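Local atomic coordinates of cephalosporin hydroxylase CMCI (Streptomyces clavuligerus, PDB entry 2BR3), a protein that probably takes part in modifying the cephalosporin nucleus during cephamycin biosynthesis, using a Rossmann-like, methyltransferase-related fold that carries a bound magnesium ion. Residues Q57-R62 against W98-T103; L80-I85 against M106-Q111. The protein carries 1 engineered substitution. All coordinates share one frame; numbering follows the deposited sequence.

Both contacts involve helix 94-106 or the chain just beyond it, and their centres lie 15 Å apart. Contact 1 sets the hairpin of strands 56-58 and 61-63 against the middle of this helix; contact 2 brings the start of strand 84-88 beside the chain that leaves the helix and enters strand 111-116. Along the chain the segments alternate, in the order 57-62, 80-85, 98-103, 106-111. Thr103 O probably accepts a hydrogen bond from Ile108 N, and Phe99 packs on Ile85. The helix thus lies between two neighbours: the hairpin and a second subunit on one part, the parallel sheet of the Rossmann-like core on another.

Contact 1 (Q57-R62 against W98-T103); sequences QWRGLR and WFRDLT
Trp58 meets Trp98 in a T-shaped stack, the edge of the Trp98 indole pointing into a face of Trp58 with the planes at 88°. Rotation about CA-CB (chi1 -179°) puts CG on the far side from N, and the indole extends toward helix 94-106. CG and CD2 come first under the Trp98 edge, CD2 lying 3.6 Å from Trp98 CD1. Trp58 CE3 lies 3.7 Å from Trp98 CD1, while CZ2 on the far ring passes the CB of Asp101. On the pyrrole side, NE1 sends a nearly straight bond of 2.9 Å (168°) to the anti lone pair of Asp101 OD2. Tryptophan suits this place with a wide face for Trp98 and an in-plane N-H for Asp101. The opposite face carries Arg59 CG. Trp58 and Leu61 pair their backbones around Arg59 and Gly60, a tight type I' beta-hairpin turn whose positive phi values suit glycine at the second position. Arg59, bent at chi3, adds a salt bridge from NE to Asp101 OD2, though its hydrogen bond is weak. A leucine at Trp58 would lack the indole N-H, so Asp101 OD2 would probably lose its straighter bond and a gap open beside Trp98. Aspartate serves with both oxygens: Asp101 OD1 takes Arg100 NE at 3.1 Å from above the carboxylate plane; Arg100 also binds Glu130 O, and both arginines reach Asp128. Against Trp58 also lies His74 of a second subunit.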
ATOM      1  N   GLN F  57      17.475 -15.640 -16.493  1.00 24.77           N
ATOM      2  CA  GLN F  57      18.311 -16.328 -17.481  1.00 24.78           C
ATOM      3  C   GLN F  57      17.589 -17.437 -18.224  1.00 24.61           C
ATOM      4  O   GLN F  57      16.534 -17.898 -17.805  1.00 24.54           O
ATOM      5  CB  GLN F  57      19.538 -16.935 -16.809  1.00 24.74           C
ATOM      6  CG  GLN F  57      19.202 -17.945 -15.734  1.00 25.85           C
ATOM      7  CD  GLN F  57      19.840 -19.298 -15.954  1.00 26.90           C
ATOM      8  OE1 GLN F  57      19.823 -19.821 -17.064  1.00 27.49           O
ATOM      9  NE2 GLN F  57      20.392 -19.876 -14.887  1.00 27.76           N
ATOM     10  N   TRP F  58      18.184 -17.852 -19.339  1.00 24.63           N
ATOM     11  CA  TRP F  58      17.731 -19.004 -20.101  1.00 24.49           C
ATOM     12  C   TRP F  58      18.958 -19.756 -20.594  1.00 24.48           C
ATOM     13  O   TRP F  58      19.633 -19.298 -21.517  1.00 24.49           O
ATOM     14  CB  TRP F  58      16.860 -18.579 -21.278  1.00 24.40           C
ATOM     15  CG  TRP F  58      16.355 -19.740 -22.060  1.00 24.82           C
ATOM     16  CD1 TRP F  58      16.857 -20.220 -23.243  1.00 25.50           C
ATOM     17  CD2 TRP F  58      15.257 -20.593 -21.722  1.00 25.18           C
ATOM     18  NE1 TRP F  58      16.134 -21.313 -23.658  1.00 25.17           N
ATOM     19  CE2 TRP F  58      15.146 -21.567 -22.743  1.00 25.32           C
ATOM     20  CE3 TRP F  58      14.340 -20.631 -20.661  1.00 25.52           C
ATOM     21  CZ2 TRP F  58      14.165 -22.557 -22.735  1.00 25.23           C
ATOM     22  CZ3 TRP F  58      13.365 -21.621 -20.651  1.00 25.51           C
ATOM     23  CH2 TRP F  58      13.287 -22.571 -21.683  1.00 25.53           C
ATOM     24  N   ARG F  59      19.255 -20.881 -19.936  1.00 24.35           N
ATOM     25  CA  ARG F  59      20.319 -21.808 -20.326  1.00 24.21           C
ATOM     26  C   ARG F  59      21.724 -21.218 -20.225  1.00 24.05           C
ATOM     27  O   ARG F  59      22.570 -21.495 -21.062  1.00 24.35           O
ATOM     28  CB  ARG F  59      20.071 -22.331 -21.744  1.00 24.19           C
ATOM     29  CG  ARG F  59      18.659 -22.808 -21.968  1.00 25.04           C
ATOM     30  CD  ARG F  59      18.521 -23.884 -23.029  1.00 26.21           C
ATOM     31  NE  ARG F  59      18.933 -23.412 -24.352  1.00 27.37           N
ATOM     32  CZ  ARG F  59      19.761 -24.060 -25.174  1.00 28.36           C
ATOM     33  NH1 ARG F  59      20.305 -25.225 -24.827  1.00 28.34           N
ATOM     34  NH2 ARG F  59      20.062 -23.531 -26.357  1.00 28.65           N
ATOM     35  N   GLY F  60      21.981 -20.426 -19.193  1.00 23.90           N
ATOM     36  CA  GLY F  60      23.265 -19.765 -19.044  1.00 23.87           C
ATOM     37  C   GLY F  60      23.383 -18.476 -19.840  1.00 23.88           C
ATOM     38  O   GLY F  60      24.473 -17.908 -19.932  1.00 24.06           O
ATOM     39  N   LEU F  61      22.272 -18.020 -20.419  1.00 23.85           N
ATOM     40  CA  LEU F  61      22.194 -16.701 -21.061  1.00 23.90           C
ATOM     41  C   LEU F  61      21.276 -15.783 -20.254  1.00 23.64           C
ATOM     42  O   LEU F  61      20.272 -16.221 -19.716  1.00 23.71           O
ATOM     43  CB  LEU F  61      21.655 -16.805 -22.498  1.00 23.95           C
ATOM     44  CG  LEU F  61      22.390 -17.725 -23.482  1.00 24.32           C
ATOM     45  CD1 LEU F  61      21.729 -17.670 -24.861  1.00 24.43           C
ATOM     46  CD2 LEU F  61      23.872 -17.362 -23.579  1.00 24.27           C
ATOM     47  N   ARG F  62      21.611 -14.507 -20.191  1.00 23.22           N
ATOM     48  CA  ARG F  62      20.762 -13.540 -19.529  1.00 22.86           C
ATOM     49  C   ARG F  62      19.448 -13.336 -20.293  1.00 22.97           C
ATOM     50  O   ARG F  62      19.420 -13.386 -21.522  1.00 22.66           O
ATOM     51  CB  ARG F  62      21.504 -12.216 -19.397  1.00 22.72           C
ATOM     52  CG  ARG F  62      22.715 -12.293 -18.467  1.00 22.65           C
ATOM     53  CD  ARG F  62      23.243 -10.929 -18.019  1.00 22.63           C
ATOM     54  NE  ARG F  62      22.160 -10.108 -17.489  1.00 22.69           N
ATOM     55  CZ  ARG F  62      22.145  -8.784 -17.453  1.00 23.08           C
ATOM     56  NH1 ARG F  62      23.175  -8.070 -17.893  1.00 23.72           N
ATOM     57  NH2 ARG F  62      21.079  -8.168 -16.962  1.00 23.62           N
ATOM     58  N   TRP F  98      15.755 -17.858 -26.708  1.00 20.46           N
ATOM     59  CA  TRP F  98      14.536 -18.263 -26.009  1.00 20.53           C
ATOM     60  C   TRP F  98      13.391 -18.481 -26.990  1.00 20.70           C
ATOM     61  O   TRP F  98      12.794 -19.553 -27.029  1.00 20.50           O
ATOM     62  CB  TRP F  98      14.133 -17.212 -24.975  1.00 20.52           C
ATOM     63  CG  TRP F  98      12.903 -17.574 -24.212  1.00 20.47           C
ATOM     64  CD1 TRP F  98      12.805 -18.483 -23.209  1.00 20.72           C
ATOM     65  CD2 TRP F  98      11.592 -17.038 -24.393  1.00 21.21           C
ATOM     66  NE1 TRP F  98      11.513 -18.554 -22.750  1.00 20.82           N
ATOM     67  CE2 TRP F  98      10.746 -17.673 -23.458  1.00 20.65           C
ATOM     68  CE3 TRP F  98      11.041 -16.079 -25.250  1.00 22.10           C
ATOM     69  CZ2 TRP F  98       9.390 -17.385 -23.354  1.00 21.15           C
ATOM     70  CZ3 TRP F  98       9.688 -15.792 -25.144  1.00 23.10           C
ATOM     71  CH2 TRP F  98       8.876 -16.450 -24.201  1.00 22.17           C
ATOM     72  N   PHE F  99      13.095 -17.462 -27.789  1.00 20.94           N
ATOM     73  CA  PHE F  99      12.086 -17.586 -28.837  1.00 21.14           C
ATOM     74  C   PHE F  99      12.317 -18.830 -29.695  1.00 21.33           C
ATOM     75  O   PHE F  99      11.375 -19.574 -29.972  1.00 21.55           O
ATOM     76  CB  PHE F  99      12.067 -16.336 -29.726  1.00 21.17           C
ATOM     77  CG  PHE F  99      11.298 -15.186 -29.138  1.00 21.06           C
ATOM     78  CD1 PHE F  99      11.933 -13.986 -28.846  1.00 21.36           C
ATOM     79  CD2 PHE F  99       9.942 -15.309 -28.879  1.00 21.14           C
ATOM     80  CE1 PHE F  99      11.230 -12.924 -28.301  1.00 21.90           C
ATOM     81  CE2 PHE F  99       9.229 -14.260 -28.331  1.00 21.97           C
ATOM     82  CZ  PHE F  99       9.872 -13.059 -28.037  1.00 22.15           C
ATOM     83  N   ARG F 100      13.564 -19.058 -30.105  1.00 21.30           N
ATOM     84  CA  ARG F 100      13.897 -20.214 -30.933  1.00 21.31           C
ATOM     85  C   ARG F 100      13.602 -21.529 -30.208  1.00 21.40           C
ATOM     86  O   ARG F 100      12.963 -22.415 -30.777  1.00 21.51           O
ATOM     87  CB  ARG F 100      15.370 -20.189 -31.368  1.00 21.32           C
ATOM     88  CG  ARG F 100      15.742 -21.252 -32.429  1.00 20.97           C
ATOM     89  CD  ARG F 100      16.210 -22.612 -31.887  1.00 20.52           C
ATOM     90  NE  ARG F 100      17.104 -22.497 -30.731  1.00 19.83           N
ATOM     91  CZ  ARG F 100      18.415 -22.248 -30.791  1.00 19.48           C
ATOM     92  NH1 ARG F 100      19.032 -22.071 -31.958  1.00 19.05           N
ATOM     93  NH2 ARG F 100      19.116 -22.170 -29.663  1.00 19.25           N
ATOM     94  N   ASP F 101      14.067 -21.662 -28.967  1.00 21.18           N
ATOM     95  CA  ASP F 101      13.886 -22.911 -28.238  1.00 21.04           C
ATOM     96  C   ASP F 101      12.399 -23.196 -28.096  1.00 21.34           C
ATOM     97  O   ASP F 101      11.929 -24.235 -28.519  1.00 21.67           O
ATOM     98  CB  ASP F 101      14.585 -22.875 -26.877  1.00 20.76           C
ATOM     99  CG  ASP F 101      16.089 -23.048 -26.989  1.00 20.10           C
ATOM    100  OD1 ASP F 101      16.562 -23.716 -27.922  1.00 18.95           O
ATOM    101  OD2 ASP F 101      16.893 -22.558 -26.181  1.00 19.90           O
ATOM    102  N   LEU F 102      11.667 -22.248 -27.537  1.00 21.81           N
ATOM    103  CA  LEU F 102      10.216 -22.350 -27.365  1.00 22.23           C
ATOM    104  C   LEU F 102       9.418 -22.789 -28.600  1.00 22.61           C
ATOM    105  O   LEU F 102       8.602 -23.704 -28.507  1.00 22.42           O
ATOM    106  CB  LEU F 102       9.668 -21.006 -26.890  1.00 22.32           C
ATOM    107  CG  LEU F 102       8.745 -21.098 -25.693  1.00 22.53           C
ATOM    108  CD1 LEU F 102       9.533 -21.466 -24.449  1.00 23.05           C
ATOM    109  CD2 LEU F 102       8.042 -19.769 -25.540  1.00 23.18           C
ATOM    110  N   THR F 103       9.623 -22.106 -29.728  1.00 23.21           N
ATOM    111  CA  THR F 103       8.993 -22.466 -31.016  1.00 23.81           C
ATOM    112  C   THR F 103       9.316 -23.890 -31.459  1.00 24.18           C
ATOM    113  O   THR F 103       8.444 -24.607 -31.951  1.00 24.28           O
ATOM    114  CB  THR F 103       9.450 -21.522 -32.139  1.00 23.79           C
ATOM    115  OG1 THR F 103      10.852 -21.250 -32.004  1.00 23.64           O
ATOM    116  CG2 THR F 103       8.780 -20.163 -32.015  1.00 24.42           C
TER

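Contact 2 (L80-I85 against M106-Q111); sequences LRPRTI and MGIDCQ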
ATOM      1  N   LEU F  80      -0.744 -17.867 -32.358  1.00 21.95           N
ATOM      2  CA  LEU F  80      -0.456 -17.398 -33.719  1.00 22.15           C
ATOM      3  C   LEU F  80       0.308 -18.426 -34.519  1.00 22.56           C
ATOM      4  O   LEU F  80       0.114 -18.556 -35.728  1.00 22.52           O
ATOM      5  CB  LEU F  80       0.408 -16.131 -33.672  1.00 22.13           C
ATOM      6  CG  LEU F  80       0.025 -14.918 -34.523  1.00 22.23           C
ATOM      7  CD1 LEU F  80       1.271 -14.067 -34.735  1.00 21.97           C
ATOM      8  CD2 LEU F  80      -0.617 -15.294 -35.858  1.00 22.41           C
ATOM      9  N   ARG F  81       1.202 -19.130 -33.829  1.00 23.03           N
ATOM     10  CA  ARG F  81       2.135 -20.046 -34.462  1.00 23.32           C
ATOM     11  C   ARG F  81       2.833 -19.290 -35.591  1.00 23.59           C
ATOM     12  O   ARG F  81       2.628 -19.590 -36.762  1.00 24.08           O
ATOM     13  CB  ARG F  81       1.404 -21.294 -34.971  1.00 23.31           C
ATOM     14  CG  ARG F  81       0.699 -22.076 -33.877  1.00 23.53           C
ATOM     15  CD  ARG F  81       0.071 -23.383 -34.345  1.00 23.82           C
ATOM     16  NE  ARG F  81       1.066 -24.397 -34.708  1.00 24.16           N
ATOM     17  CZ  ARG F  81       1.788 -25.116 -33.844  1.00 24.40           C
ATOM     18  NH1 ARG F  81       1.658 -24.949 -32.529  1.00 25.20           N
ATOM     19  NH2 ARG F  81       2.658 -26.009 -34.300  1.00 24.11           N
ATOM     20  N   PRO F  82       3.628 -18.284 -35.236  1.00 23.94           N
ATOM     21  CA  PRO F  82       4.269 -17.423 -36.234  1.00 23.98           C
ATOM     22  C   PRO F  82       5.456 -18.102 -36.899  1.00 24.14           C
ATOM     23  O   PRO F  82       6.229 -18.788 -36.230  1.00 24.36           O
ATOM     24  CB  PRO F  82       4.740 -16.229 -35.401  1.00 23.89           C
ATOM     25  CG  PRO F  82       5.029 -16.818 -34.071  1.00 23.85           C
ATOM     26  CD  PRO F  82       3.984 -17.873 -33.862  1.00 23.92           C
ATOM     27  N   ARG F  83       5.586 -17.912 -38.206  1.00 24.30           N
ATOM     28  CA  ARG F  83       6.738 -18.404 -38.954  1.00 24.41           C
ATOM     29  C   ARG F  83       7.954 -17.490 -38.813  1.00 24.72           C
ATOM     30  O   ARG F  83       9.055 -17.884 -39.187  1.00 24.81           O
ATOM     31  CB  ARG F  83       6.392 -18.538 -40.439  1.00 24.36           C
ATOM     32  CG  ARG F  83       5.266 -19.522 -40.747  1.00 24.11           C
ATOM     33  CD  ARG F  83       5.722 -20.936 -41.045  1.00 24.23           C
ATOM     34  NE  ARG F  83       6.741 -20.991 -42.090  1.00 24.29           N
ATOM     35  CZ  ARG F  83       7.208 -22.114 -42.619  1.00 25.19           C
ATOM     36  NH1 ARG F  83       6.745 -23.301 -42.226  1.00 26.04           N
ATOM     37  NH2 ARG F  83       8.142 -22.057 -43.559  1.00 25.56           N
ATOM     38  N   THR F  84       7.759 -16.275 -38.297  1.00 25.08           N
ATOM     39  CA  THR F  84       8.845 -15.294 -38.183  1.00 25.26           C
ATOM     40  C   THR F  84       8.715 -14.423 -36.934  1.00 25.54           C
ATOM     41  O   THR F  84       7.635 -13.903 -36.661  1.00 25.69           O
ATOM     42  CB  THR F  84       8.850 -14.363 -39.409  1.00 25.24           C
ATOM     43  OG1 THR F  84       8.887 -15.127 -40.625  1.00 24.96           O
ATOM     44  CG2 THR F  84      10.123 -13.512 -39.438  1.00 25.26           C
ATOM     45  N   ILE F  85       9.815 -14.254 -36.195  1.00 25.54           N
ATOM     46  CA  ILE F  85       9.884 -13.297 -35.090  1.00 25.54           C
ATOM     47  C   ILE F  85      11.140 -12.429 -35.252  1.00 25.66           C
ATOM     48  O   ILE F  85      12.258 -12.931 -35.187  1.00 25.78           O
ATOM     49  CB  ILE F  85       9.900 -14.020 -33.711  1.00 25.58           C
ATOM     50  CG1 ILE F  85       8.731 -15.002 -33.582  1.00 25.76           C
ATOM     51  CG2 ILE F  85       9.832 -13.002 -32.571  1.00 25.05           C
ATOM     52  CD1 ILE F  85       8.884 -16.020 -32.462  1.00 25.80           C
ATOM     53  N   MET F 106       7.104 -26.265 -29.521  1.00 27.21           N
ATOM     54  CA  MET F 106       5.720 -26.159 -29.968  1.00 27.57           C
ATOM     55  C   MET F 106       5.532 -26.723 -31.393  1.00 27.90           C
ATOM     56  O   MET F 106       4.404 -26.790 -31.890  1.00 28.34           O
ATOM     57  CB  MET F 106       5.266 -24.705 -29.930  1.00 27.62           C
ATOM     58  CG  MET F 106       5.182 -24.116 -28.537  1.00 27.95           C
ATOM     59  SD  MET F 106       4.694 -22.375 -28.581  1.00 28.26           S
ATOM     60  CE  MET F 106       5.631 -21.768 -27.236  1.00 28.61           C
ATOM     61  N   GLY F 107       6.620 -27.111 -32.056  1.00 27.70           N
ATOM     62  CA  GLY F 107       6.530 -27.671 -33.390  1.00 27.64           C
ATOM     63  C   GLY F 107       6.277 -26.635 -34.469  1.00 27.66           C
ATOM     64  O   GLY F 107       5.945 -26.989 -35.594  1.00 27.83           O
ATOM     65  N   ILE F 108       6.434 -25.356 -34.132  1.00 27.79           N
ATOM     66  CA  ILE F 108       6.372 -24.271 -35.112  1.00 27.74           C
ATOM     67  C   ILE F 108       7.727 -24.175 -35.830  1.00 27.60           C
ATOM     68  O   ILE F 108       8.773 -24.171 -35.187  1.00 27.39           O
ATOM     69  CB  ILE F 108       5.999 -22.923 -34.400  1.00 27.82           C
ATOM     70  CG1 ILE F 108       4.646 -23.028 -33.690  1.00 27.52           C
ATOM     71  CG2 ILE F 108       5.939 -21.754 -35.388  1.00 28.20           C
ATOM     72  CD1 ILE F 108       4.525 -22.110 -32.501  1.00 27.73           C
ATOM     73  N   ASP F 109       7.707 -24.142 -37.160  1.00 27.73           N
ATOM     74  CA  ASP F 109       8.921 -23.896 -37.942  1.00 27.93           C
ATOM     75  C   ASP F 109       9.105 -22.387 -37.970  1.00 28.06           C
ATOM     76  O   ASP F 109       8.484 -21.709 -38.793  1.00 28.44           O
ATOM     77  CB  ASP F 109       8.782 -24.457 -39.371  1.00 27.89           C
ATOM     78  CG  ASP F 109      10.039 -24.236 -40.239  1.00 28.26           C
ATOM     79  OD1 ASP F 109      10.516 -23.081 -40.380  1.00 27.95           O
ATOM     80  OD2 ASP F 109      10.602 -25.174 -40.848  1.00 28.49           O
ATOM     81  N   CYS F 110       9.938 -21.860 -37.071  1.00 27.95           N
ATOM     82  CA  CYS F 110      10.128 -20.411 -36.956  1.00 27.86           C
ATOM     83  C   CYS F 110      11.561 -19.933 -37.239  1.00 27.76           C
ATOM     84  O   CYS F 110      12.535 -20.610 -36.893  1.00 27.83           O
ATOM     85  CB  CYS F 110       9.707 -19.932 -35.568  1.00 27.91           C
ATOM     86  SG  CYS F 110       9.534 -18.134 -35.474  1.00 28.01           S
ATOM     87  N   GLN F 111      11.667 -18.759 -37.869  1.00 27.47           N
ATOM     88  CA  GLN F 111      12.937 -18.071 -38.067  1.00 27.30           C
ATOM     89  C   GLN F 111      12.965 -16.886 -37.119  1.00 27.56           C
ATOM     90  O   GLN F 111      12.025 -16.095 -37.091  1.00 27.34           O
ATOM     91  CB  GLN F 111      13.081 -17.567 -39.509  1.00 27.20           C
ATOM     92  CG  GLN F 111      13.074 -18.655 -40.579  1.00 26.27           C
ATOM     93  CD  GLN F 111      14.170 -19.677 -40.379  1.00 25.39           C
ATOM     94  OE1 GLN F 111      15.273 -19.335 -39.942  1.00 24.39           O
ATOM     95  NE2 GLN F 111      13.870 -20.938 -40.683  1.00 24.18           N
TER
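Met106 O, at the end of helix 94-106, is gripped by both terminal nitrogens of Arg81: NH2 gives the sounder bond at 3.1 Å (153°), and NH1 a weak one at 3.4 Å. The oxygen sits at the guanidinium edge, while Ile108 CG1 lies over the centre of one face, 3.5 Å from Arg81 CZ. A bend at chi3 (69°) turns the long arginine chain so that its aliphatic part also lines Ile108 and its head reaches the carbonyl. Arginine suits this exposed place because it gives carbon to the isoleucine and N-H groups to a helix end. Gly107 ends that helix in a Schellman motif, where its positive phi is easy for glycine. Further along, Arg83 and Asp109 stack with guanidinium and carboxylate planes 11° apart; NH2 of Arg83 and OD1 of Asp109 are 4.1 Å apart, so any attraction is probably one of charges alone, beyond a salt bridge, with no N-H aimed at the oxygen. Cys110 is buried, and its SG packs on Ile85 CD1 at 3.7 Å, a small side chain fitting its place. The backbones then join as parallel strands: Gln111 N bonds to Arg83 O at 3.1 Å, and Ile85 N to Gln111 O at 3.0 Å, bracketing Thr84. Strands 84-88 and 111-116, neighbours in the sheet, are linked through helix 94-106 as a beta-alpha-beta crossover; Thr103 of that helix packs on Cys110, and strand 155-159 flanks Thr84 on its other side.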